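Side-chain contacts in transcriptional regulator (Streptococcus dysgalactiae, PDB 4YV9), which probably senses short hydrophobic peptide (SHP) pheromones in quorum sensing and binds DNA to control transcription, and is caught here with a bound peptide inhibitor: residues 133-138 with 157-162; 143-148 with 185-190; 167-172 with 208-213. All coordinates share one frame; numbering follows the deposited sequence.

Interaction 1. Residues 133-138 with 157-162; sequences YLFSVE and YNTLFL
The Phe135 ring meets the opposing helix by its edge: close to the ring plane lie Leu162 CB and Thr159 CG2, so neither residue stacks on a face. In the TPR-like, all-helical C-terminal domain this contact joins helix 124-136 to helix 157-169, two helices separated along the chain by helix 142-151. The outer rim of Phe135 does the touching, with CZ 3.9 Å from Leu162 CB and CE2 3.8 Å from Thr159 CG2. Leu162 therefore offers the root of its side chain rather than its branched end. On the same helix, Leu163 and Glu166 also touch Phe135, a residue still exposed at the domain surface. Thr159 divides its two branches: the methyl is anti to the backbone N and reaches the phenyl rim, while OG1 hydrogen-bonds to Asn156. Two residues before Phe135, the Tyr133 ring has Val137 CG2 over one face, offset toward the rim, and Tyr133 itself stacks on Tyr104. Near Ser136, Tyr133 O accepts from both Ser136 N and Ser136 OG; the hydroxyl bond is short, 2.6 Å from OG to O.

Interaction 2. Residues 143-148 with 185-190; sequences YEIILL and TQLSIN
Leu187 carries this contact, and a single methyl of it does nearly all the work. Its CB is directed at helix 142-151, and with CD1 close to anti to CA (chi2 -164°) that branch is stretched to its full reach across the gap. CD1 arrives over the backbone of the other helix, 3.4 Å from Ile145 O, and lies 3.9 Å from Ile145 CG2. The methyl thus rests against both a carbonyl oxygen and a branched side chain of one residue. Ile145 presents CG2 because this methyl is anti to the backbone N, its longer CG1 arm being turned elsewhere. Leu148, one helical turn on, completes the seat: its CD2 is 4.2 Å from Leu187 CD1, a looser approach. The backbones come nearest at the same place, with 8.3 Å between Ile145 CA and Leu187 CA. In the helical solenoid of the TPR-like domain, helix 157-169 intervenes in sequence between these two helices, and its selenomethionine Met167 packs on both Leu148 and Leu187. The bound peptide touches Leu187 as well, along with Gln186 and Asn190 on its own helix and Ile146 on the other, which places the contact in the wall of the peptide pocket. On helix 142-151, Glu144 OE2 is probably hydrogen-bonded to Tyr133 OH and also forms a salt bridge with Lys16 NZ of the second subunit.

Interaction 3. Residues 167-172 with 208-213; sequences MVTSFA and IEKIEF
Val168 and Lys210 mark the closest backbone approach, 7.9 Å from CA to CA, where helix 157-169 lies beside helix 201-215, the two running in roughly the same direction. Both residues direct their CB atoms across the gap, and their side chains pass each other at a slant. Lys210 is the more extensively buried by the contact, and it uses its aliphatic chain. Bends at chi2 (-60°) and chi3 (-64°) fold that chain back, so that CE comes to 4.2 Å from Val168 CG2 instead of the amine projecting straight outward. The meeting of the two is therefore methyl against methylene, apolar in character although the lysine ends in an amine. The last torsion is extended and carries NZ onward to the neighbouring residue, where it lies 4.3 Å from Thr169 CG2. Both approaches are long, and the lysine remains partly exposed. Val168 sets CG2 flanked by both its backbone N and its carbonyl carbon, and from there the methyl meets the lysine. The valine is buried, and Val184 and Ser188 of helix 179-197 and Tyr206 of helix 201-215 also touch it. Thr169 CG2 is the branch nearest the lysine, while OG1 hydrogen-bonds to Lys165 O and Glu166 O, carbonyls in the preceding turn. Phe171 touches Leu214, so segment 167-172 also meets helix 201-215 one residue past segment 208-213. A helix that packs on its sequence neighbour and also reaches the next but one, here helix 157-169 reaching past helix 179-197, is the arrangement of TPR-like helical solenoids.

How the interactions relate
Helix 157-169 is the common thread: it supplies one segment each to interactions 1 and 3, whose centres are 14 Å apart, and comes between the two helices of interaction 2 in chain order. Interaction 2 sits deepest, about 7 Å from the centre of the chain, against 17 Å for interaction 1 and 14 Å for interaction 3, and is the one whose residues touch the bound peptide. It joins both neighbours, about 11 Å away centre to centre. Leu160 CD1 packs 3.9 Å from Leu148 CD1 toward interaction 1, and Ile189 CG1 lies 3.7 Å from Ile211 CD1 toward interaction 3. Interactions 1 and 2 also touch the second subunit; interaction 3 does not.

Interaction 1. Residues 133-138 with 157-162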
loop_
_atom_site.group_PDB
_atom_site.type_symbol
_atom_site.label_atom_id
_atom_site.label_comp_id
_atom_site.label_asym_id
_atom_site.label_seq_id
_atom_site.Cartn_x
_atom_site.Cartn_y
_atom_site.Cartn_z
ATOM N N TYR B 133 -8.154 25.130 6.936
ATOM C CA TYR B 133 -8.886 23.955 6.458
ATOM C C TYR B 133 -8.357 22.672 7.099
ATOM O O TYR B 133 -9.138 21.829 7.564
ATOM C CB TYR B 133 -8.805 23.816 4.925
ATOM C CG TYR B 133 -9.287 22.461 4.449
ATOM C CD1 TYR B 133 -10.629 22.106 4.555
ATOM C CD2 TYR B 133 -8.396 21.519 3.930
ATOM C CE1 TYR B 133 -11.082 20.858 4.150
ATOM C CE2 TYR B 133 -8.839 20.255 3.510
ATOM C CZ TYR B 133 -10.185 19.939 3.629
ATOM O OH TYR B 133 -10.640 18.712 3.237
ATOM N N LEU B 134 -7.031 22.534 7.114
ATOM C CA LEU B 134 -6.375 21.315 7.593
ATOM C C LEU B 134 -6.599 21.102 9.091
ATOM O O LEU B 134 -6.807 19.966 9.549
ATOM C CB LEU B 134 -4.873 21.361 7.287
ATOM C CG LEU B 134 -4.486 21.167 5.811
ATOM C CD1 LEU B 134 -2.980 21.272 5.624
ATOM C CD2 LEU B 134 -4.982 19.817 5.296
ATOM N N PHE B 135 -6.570 22.197 9.849
ATOM C CA PHE B 135 -6.881 22.115 11.274
ATOM C C PHE B 135 -8.346 21.735 11.503
ATOM O O PHE B 135 -8.681 21.139 12.523
ATOM C CB PHE B 135 -6.563 23.437 11.978
ATOM C CG PHE B 135 -5.123 23.579 12.377
ATOM C CD1 PHE B 135 -4.547 22.683 13.267
ATOM C CD2 PHE B 135 -4.352 24.616 11.884
ATOM C CE1 PHE B 135 -3.221 22.810 13.654
ATOM C CE2 PHE B 135 -3.028 24.754 12.256
ATOM C CZ PHE B 135 -2.456 23.849 13.142
ATOM N N SER B 136 -9.207 22.068 10.543
ATOM C CA SER B 136 -10.652 21.884 10.693
ATOM C C SER B 136 -11.119 20.458 10.410
ATOM O O SER B 136 -12.227 20.082 10.777
ATOM C CB SER B 136 -11.407 22.858 9.781
ATOM O OG SER B 136 -11.520 22.353 8.462
ATOM N N VAL B 137 -10.274 19.672 9.756
ATOM C CA VAL B 137 -10.612 18.299 9.375
ATOM C C VAL B 137 -10.524 17.318 10.576
ATOM O O VAL B 137 -9.640 17.458 11.417
ATOM C CB VAL B 137 -9.683 17.838 8.226
ATOM C CG1 VAL B 137 -9.726 16.352 8.053
ATOM C CG2 VAL B 137 -10.066 18.546 6.908
ATOM N N GLU B 138 -11.438 16.345 10.668
ATOM C CA GLU B 138 -11.450 15.398 11.795
ATOM C C GLU B 138 -10.625 14.129 11.532
ATOM O O GLU B 138 -10.047 13.544 12.457
ATOM C CB GLU B 138 -12.889 15.011 12.153
ATOM C CG GLU B 138 -13.761 16.155 12.619
ATOM C CD GLU B 138 -13.316 16.750 13.957
ATOM O OE1 GLU B 138 -12.666 16.043 14.771
ATOM O OE2 GLU B 138 -13.651 17.930 14.202
ATOM N N TYR B 157 7.158 26.986 10.819
ATOM C CA TYR B 157 7.539 25.721 11.447
ATOM C C TYR B 157 6.578 25.278 12.551
ATOM O O TYR B 157 6.233 24.096 12.648
ATOM C CB TYR B 157 8.955 25.783 12.039
ATOM C CG TYR B 157 9.193 24.621 12.979
ATOM C CD1 TYR B 157 9.430 23.343 12.481
ATOM C CD2 TYR B 157 9.122 24.785 14.360
ATOM C CE1 TYR B 157 9.619 22.267 13.328
ATOM C CE2 TYR B 157 9.307 23.713 15.215
ATOM C CZ TYR B 157 9.553 22.456 14.692
ATOM O OH TYR B 157 9.738 21.383 15.532
ATOM N N ASN B 158 6.160 26.208 13.403
ATOM C CA ASN B 158 5.320 25.811 14.521
ATOM C C ASN B 158 3.939 25.358 14.082
ATOM O O ASN B 158 3.357 24.477 14.708
ATOM C CB ASN B 158 5.201 26.936 15.546
ATOM C CG ASN B 158 6.069 26.693 16.766
ATOM O OD1 ASN B 158 5.759 25.835 17.599
ATOM N ND2 ASN B 158 7.165 27.437 16.875
ATOM N N THR B 159 3.412 25.948 13.014
ATOM C CA THR B 159 2.123 25.523 12.493
ATOM C C THR B 159 2.293 24.174 11.813
ATOM O O THR B 159 1.436 23.292 11.930
ATOM C CB THR B 159 1.530 26.546 11.506
ATOM O OG1 THR B 159 1.268 27.774 12.195
ATOM C CG2 THR B 159 0.228 26.025 10.891
ATOM N N LEU B 160 3.413 24.014 11.115
ATOM C CA LEU B 160 3.737 22.748 10.466
ATOM C C LEU B 160 3.818 21.631 11.496
ATOM O O LEU B 160 3.262 20.550 11.298
ATOM C CB LEU B 160 5.059 22.857 9.701
ATOM C CG LEU B 160 5.561 21.608 8.970
ATOM C CD1 LEU B 160 4.554 21.134 7.955
ATOM C CD2 LEU B 160 6.893 21.898 8.290
ATOM N N PHE B 161 4.501 21.899 12.606
ATOM C CA PHE B 161 4.628 20.898 13.664
ATOM C C PHE B 161 3.267 20.519 14.244
ATOM O O PHE B 161 2.984 19.343 14.470
ATOM C CB PHE B 161 5.538 21.393 14.781
ATOM C CG PHE B 161 5.582 20.475 15.968
ATOM C CD1 PHE B 161 6.212 19.243 15.883
ATOM C CD2 PHE B 161 4.983 20.836 17.164
ATOM C CE1 PHE B 161 6.245 18.387 16.970
ATOM C CE2 PHE B 161 5.020 19.989 18.255
ATOM C CZ PHE B 161 5.650 18.763 18.159
ATOM N N LEU B 162 2.435 21.525 14.491
ATOM C CA LEU B 162 1.105 21.304 15.047
ATOM C C LEU B 162 0.210 20.558 14.057
ATOM O O LEU B 162 -0.588 19.711 14.456
ATOM C CB LEU B 162 0.463 22.633 15.452
ATOM C CG LEU B 162 1.103 23.318 16.659
ATOM C CD1 LEU B 162 0.359 24.598 17.032
ATOM C CD2 LEU B 162 1.173 22.354 17.840
#

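Interaction 2. Residues 143-148 with 185-190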
loop_
_atom_site.group_PDB
_atom_site.type_symbol
_atom_site.label_atom_id
_atom_site.label_comp_id
_atom_site.label_asym_id
_atom_site.label_seq_id
_atom_site.Cartn_x
_atom_site.Cartn_y
_atom_site.Cartn_z
ATOM N N TYR B 143 -6.027 13.326 0.432
ATOM C CA TYR B 143 -6.129 14.749 0.051
ATOM C C TYR B 143 -5.379 15.678 1.003
ATOM O O TYR B 143 -4.508 16.457 0.585
ATOM C CB TYR B 143 -7.609 15.153 -0.007
ATOM C CG TYR B 143 -7.942 16.546 -0.535
ATOM C CD1 TYR B 143 -7.631 16.904 -1.839
ATOM C CD2 TYR B 143 -8.648 17.461 0.250
ATOM C CE1 TYR B 143 -7.990 18.134 -2.344
ATOM C CE2 TYR B 143 -9.010 18.702 -0.250
ATOM C CZ TYR B 143 -8.669 19.031 -1.550
ATOM O OH TYR B 143 -9.015 20.253 -2.081
ATOM N N GLU B 144 -5.715 15.595 2.286
ATOM C CA GLU B 144 -5.128 16.495 3.271
ATOM C C GLU B 144 -3.643 16.224 3.440
ATOM O O GLU B 144 -2.852 17.157 3.597
ATOM C CB GLU B 144 -5.854 16.371 4.621
ATOM C CG GLU B 144 -7.263 16.952 4.630
ATOM C CD GLU B 144 -8.312 16.034 3.981
ATOM O OE1 GLU B 144 -8.113 14.799 3.933
ATOM O OE2 GLU B 144 -9.337 16.561 3.505
ATOM N N ILE B 145 -3.262 14.950 3.388
ATOM C CA ILE B 145 -1.868 14.554 3.539
ATOM C C ILE B 145 -1.029 15.081 2.369
ATOM O O ILE B 145 0.063 15.616 2.565
ATOM C CB ILE B 145 -1.727 13.000 3.634
ATOM C CG1 ILE B 145 -2.436 12.460 4.881
ATOM C CG2 ILE B 145 -0.255 12.585 3.655
ATOM C CD1 ILE B 145 -2.659 10.939 4.812
ATOM N N ILE B 146 -1.539 14.938 1.153
ATOM C CA ILE B 146 -0.802 15.406 -0.028
ATOM C C ILE B 146 -0.730 16.942 -0.070
ATOM O O ILE B 146 0.297 17.531 -0.438
ATOM C CB ILE B 146 -1.444 14.866 -1.315
ATOM C CG1 ILE B 146 -1.307 13.338 -1.374
ATOM C CG2 ILE B 146 -0.820 15.521 -2.569
ATOM C CD1 ILE B 146 0.109 12.854 -1.448
ATOM N N LEU B 147 -1.818 17.600 0.314
ATOM C CA LEU B 147 -1.802 19.054 0.406
ATOM C C LEU B 147 -0.711 19.517 1.373
ATOM O O LEU B 147 0.120 20.354 1.022
ATOM C CB LEU B 147 -3.160 19.584 0.839
ATOM C CG LEU B 147 -4.239 19.617 -0.246
ATOM C CD1 LEU B 147 -5.582 19.941 0.391
ATOM C CD2 LEU B 147 -3.870 20.657 -1.335
ATOM N N LEU B 148 -0.705 18.956 2.579
ATOM C CA LEU B 148 0.276 19.332 3.589
ATOM C C LEU B 148 1.692 19.064 3.112
ATOM O O LEU B 148 2.568 19.914 3.250
ATOM C CB LEU B 148 0.037 18.581 4.905
ATOM C CG LEU B 148 1.118 18.771 5.973
ATOM C CD1 LEU B 148 1.051 20.181 6.501
ATOM C CD2 LEU B 148 0.973 17.772 7.119
ATOM N N THR B 185 4.032 8.523 7.626
ATOM C CA THR B 185 5.349 8.217 8.177
ATOM C C THR B 185 6.417 9.077 7.496
ATOM O O THR B 185 7.263 9.681 8.158
ATOM C CB THR B 185 5.678 6.718 8.032
ATOM O OG1 THR B 185 4.646 5.945 8.676
ATOM C CG2 THR B 185 7.015 6.409 8.674
ATOM N N GLN B 186 6.346 9.165 6.171
ATOM C CA GLN B 186 7.288 9.981 5.419
ATOM C C GLN B 186 7.223 11.455 5.819
ATOM O O GLN B 186 8.259 12.088 6.018
ATOM C CB GLN B 186 7.041 9.809 3.919
ATOM C CG GLN B 186 7.471 8.428 3.419
ATOM C CD GLN B 186 6.902 8.059 2.042
ATOM O OE1 GLN B 186 5.990 8.714 1.526
ATOM N NE2 GLN B 186 7.425 6.983 1.461
ATOM N N LEU B 187 6.017 12.002 5.962
ATOM C CA LEU B 187 5.886 13.412 6.333
ATOM C C LEU B 187 6.298 13.679 7.783
ATOM O O LEU B 187 6.732 14.784 8.114
ATOM C CB LEU B 187 4.452 13.895 6.108
ATOM C CG LEU B 187 3.987 14.035 4.653
ATOM C CD1 LEU B 187 2.731 14.883 4.621
ATOM C CD2 LEU B 187 5.071 14.645 3.755
ATOM N N SER B 188 6.148 12.680 8.654
ATOM C CA SER B 188 6.589 12.826 10.038
ATOM C C SER B 188 8.108 12.912 10.075
ATOM O O SER B 188 8.673 13.745 10.788
ATOM C CB SER B 188 6.100 11.665 10.916
ATOM O OG SER B 188 4.683 11.616 10.953
ATOM N N ILE B 189 8.762 12.045 9.310
ATOM C CA ILE B 189 10.215 12.095 9.188
ATOM C C ILE B 189 10.675 13.449 8.623
ATOM O O ILE B 189 11.651 14.026 9.106
ATOM C CB ILE B 189 10.737 10.936 8.311
ATOM C CG1 ILE B 189 10.489 9.597 9.025
ATOM C CG2 ILE B 189 12.232 11.120 7.998
ATOM C CD1 ILE B 189 10.781 8.376 8.189
ATOM N N ASN B 190 9.955 13.956 7.623
ATOM C CA ASN B 190 10.227 15.277 7.044
ATOM C C ASN B 190 10.170 16.367 8.116
ATOM O O ASN B 190 11.011 17.257 8.158
ATOM C CB ASN B 190 9.231 15.584 5.912
ATOM C CG ASN B 190 9.566 16.876 5.157
ATOM O OD1 ASN B 190 10.598 16.969 4.496
ATOM N ND2 ASN B 190 8.678 17.863 5.235
#

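Interaction 3. Residues 167-172 with 208-213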
loop_
_atom_site.group_PDB
_atom_site.type_symbol
_atom_site.label_atom_id
_atom_site.label_comp_id
_atom_site.label_asym_id
_atom_site.label_seq_id
_atom_site.Cartn_x
_atom_site.Cartn_y
_atom_site.Cartn_z
HETATM N N MSE B 167 -2.155 15.290 12.011
HETATM C CA MSE B 167 -2.173 14.261 10.974
HETATM C C MSE B 167 -1.817 12.867 11.486
HETATM O O MSE B 167 -2.498 11.893 11.155
HETATM C CB MSE B 167 -1.216 14.634 9.846
HETATM C CG MSE B 167 -0.979 13.513 8.851
HETATM SE SE MSE B 167 0.489 14.017 7.634
HETATM C CE MSE B 167 1.945 14.006 8.933
ATOM N N VAL B 168 -0.763 12.771 12.299
ATOM C CA VAL B 168 -0.335 11.467 12.805
ATOM C C VAL B 168 -1.347 10.843 13.766
ATOM O O VAL B 168 -1.388 9.622 13.921
ATOM C CB VAL B 168 1.034 11.546 13.519
ATOM C CG1 VAL B 168 2.114 11.815 12.538
ATOM C CG2 VAL B 168 1.029 12.610 14.595
ATOM N N THR B 169 -2.172 11.669 14.398
ATOM C CA THR B 169 -3.142 11.153 15.354
ATOM C C THR B 169 -4.548 10.998 14.759
ATOM O O THR B 169 -5.439 10.420 15.395
ATOM C CB THR B 169 -3.211 12.050 16.618
ATOM O OG1 THR B 169 -3.581 13.384 16.253
ATOM C CG2 THR B 169 -1.857 12.088 17.319
ATOM N N SER B 170 -4.730 11.454 13.526
ATOM C CA SER B 170 -6.052 11.469 12.915
ATOM C C SER B 170 -6.112 10.950 11.481
ATOM O O SER B 170 -7.020 11.312 10.745
ATOM C CB SER B 170 -6.605 12.896 12.932
ATOM O OG SER B 170 -6.363 13.522 14.180
ATOM N N PHE B 171 -5.166 10.124 11.059
ATOM C CA PHE B 171 -5.240 9.614 9.693
ATOM C C PHE B 171 -5.896 8.249 9.729
ATOM O O PHE B 171 -5.880 7.572 10.759
ATOM C CB PHE B 171 -3.862 9.526 9.034
ATOM C CG PHE B 171 -3.031 8.385 9.533
ATOM C CD1 PHE B 171 -2.282 8.512 10.695
ATOM C CD2 PHE B 171 -3.009 7.176 8.851
ATOM C CE1 PHE B 171 -1.528 7.446 11.168
ATOM C CE2 PHE B 171 -2.257 6.125 9.311
ATOM C CZ PHE B 171 -1.518 6.249 10.472
ATOM N N ALA B 172 -6.465 7.833 8.608
ATOM C CA ALA B 172 -7.131 6.536 8.573
ATOM C C ALA B 172 -6.399 5.558 7.670
ATOM O O ALA B 172 -6.007 5.909 6.555
ATOM C CB ALA B 172 -8.572 6.695 8.122
ATOM N N ILE B 208 10.230 11.240 17.010
ATOM C CA ILE B 208 10.971 9.991 17.031
ATOM C C ILE B 208 10.129 8.873 17.647
ATOM O O ILE B 208 10.036 7.772 17.100
ATOM C CB ILE B 208 12.288 10.173 17.822
ATOM C CG1 ILE B 208 13.299 10.939 16.967
ATOM C CG2 ILE B 208 12.850 8.837 18.274
ATOM C CD1 ILE B 208 14.379 11.643 17.799
ATOM N N GLU B 209 9.500 9.171 18.775
ATOM C CA GLU B 209 8.601 8.213 19.420
ATOM C C GLU B 209 7.421 7.834 18.502
ATOM O O GLU B 209 7.106 6.654 18.356
ATOM C CB GLU B 209 8.100 8.780 20.750
ATOM C CG GLU B 209 7.145 7.880 21.499
ATOM C CD GLU B 209 5.693 8.126 21.125
ATOM O OE1 GLU B 209 5.404 9.173 20.507
ATOM O OE2 GLU B 209 4.853 7.267 21.446
ATOM N N LYS B 210 6.785 8.826 17.876
ATOM C CA LYS B 210 5.696 8.570 16.926
ATOM C C LYS B 210 6.160 7.742 15.729
ATOM O O LYS B 210 5.488 6.799 15.326
ATOM C CB LYS B 210 5.084 9.876 16.413
ATOM C CG LYS B 210 4.533 10.793 17.487
ATOM C CD LYS B 210 3.424 10.129 18.299
ATOM C CE LYS B 210 2.203 9.810 17.471
ATOM N NZ LYS B 210 1.140 9.186 18.355
ATOM N N ILE B 211 7.303 8.099 15.152
ATOM C CA ILE B 211 7.805 7.382 13.982
ATOM C C ILE B 211 8.117 5.931 14.344
ATOM O O ILE B 211 7.807 5.022 13.590
ATOM C CB ILE B 211 9.044 8.071 13.383
ATOM C CG1 ILE B 211 8.634 9.384 12.693
ATOM C CG2 ILE B 211 9.725 7.165 12.361
ATOM C CD1 ILE B 211 9.805 10.396 12.523
ATOM N N GLU B 212 8.707 5.711 15.512
ATOM C CA GLU B 212 9.001 4.352 15.945
ATOM C C GLU B 212 7.713 3.550 16.053
ATOM O O GLU B 212 7.675 2.371 15.681
ATOM C CB GLU B 212 9.734 4.348 17.286
ATOM C CG GLU B 212 11.152 4.857 17.195
ATOM C CD GLU B 212 11.802 5.025 18.557
ATOM O OE1 GLU B 212 11.079 5.038 19.579
ATOM O OE2 GLU B 212 13.043 5.137 18.597
ATOM N N PHE B 213 6.664 4.191 16.567
ATOM C CA PHE B 213 5.377 3.522 16.709
ATOM C C PHE B 213 4.780 3.200 15.338
ATOM O O PHE B 213 4.258 2.112 15.134
ATOM C CB PHE B 213 4.409 4.375 17.522
ATOM C CG PHE B 213 3.074 3.738 17.712
ATOM C CD1 PHE B 213 2.953 2.570 18.444
ATOM C CD2 PHE B 213 1.938 4.284 17.138
ATOM C CE1 PHE B 213 1.716 1.961 18.612
ATOM C CE2 PHE B 213 0.701 3.679 17.305
ATOM C CZ PHE B 213 0.595 2.522 18.041
#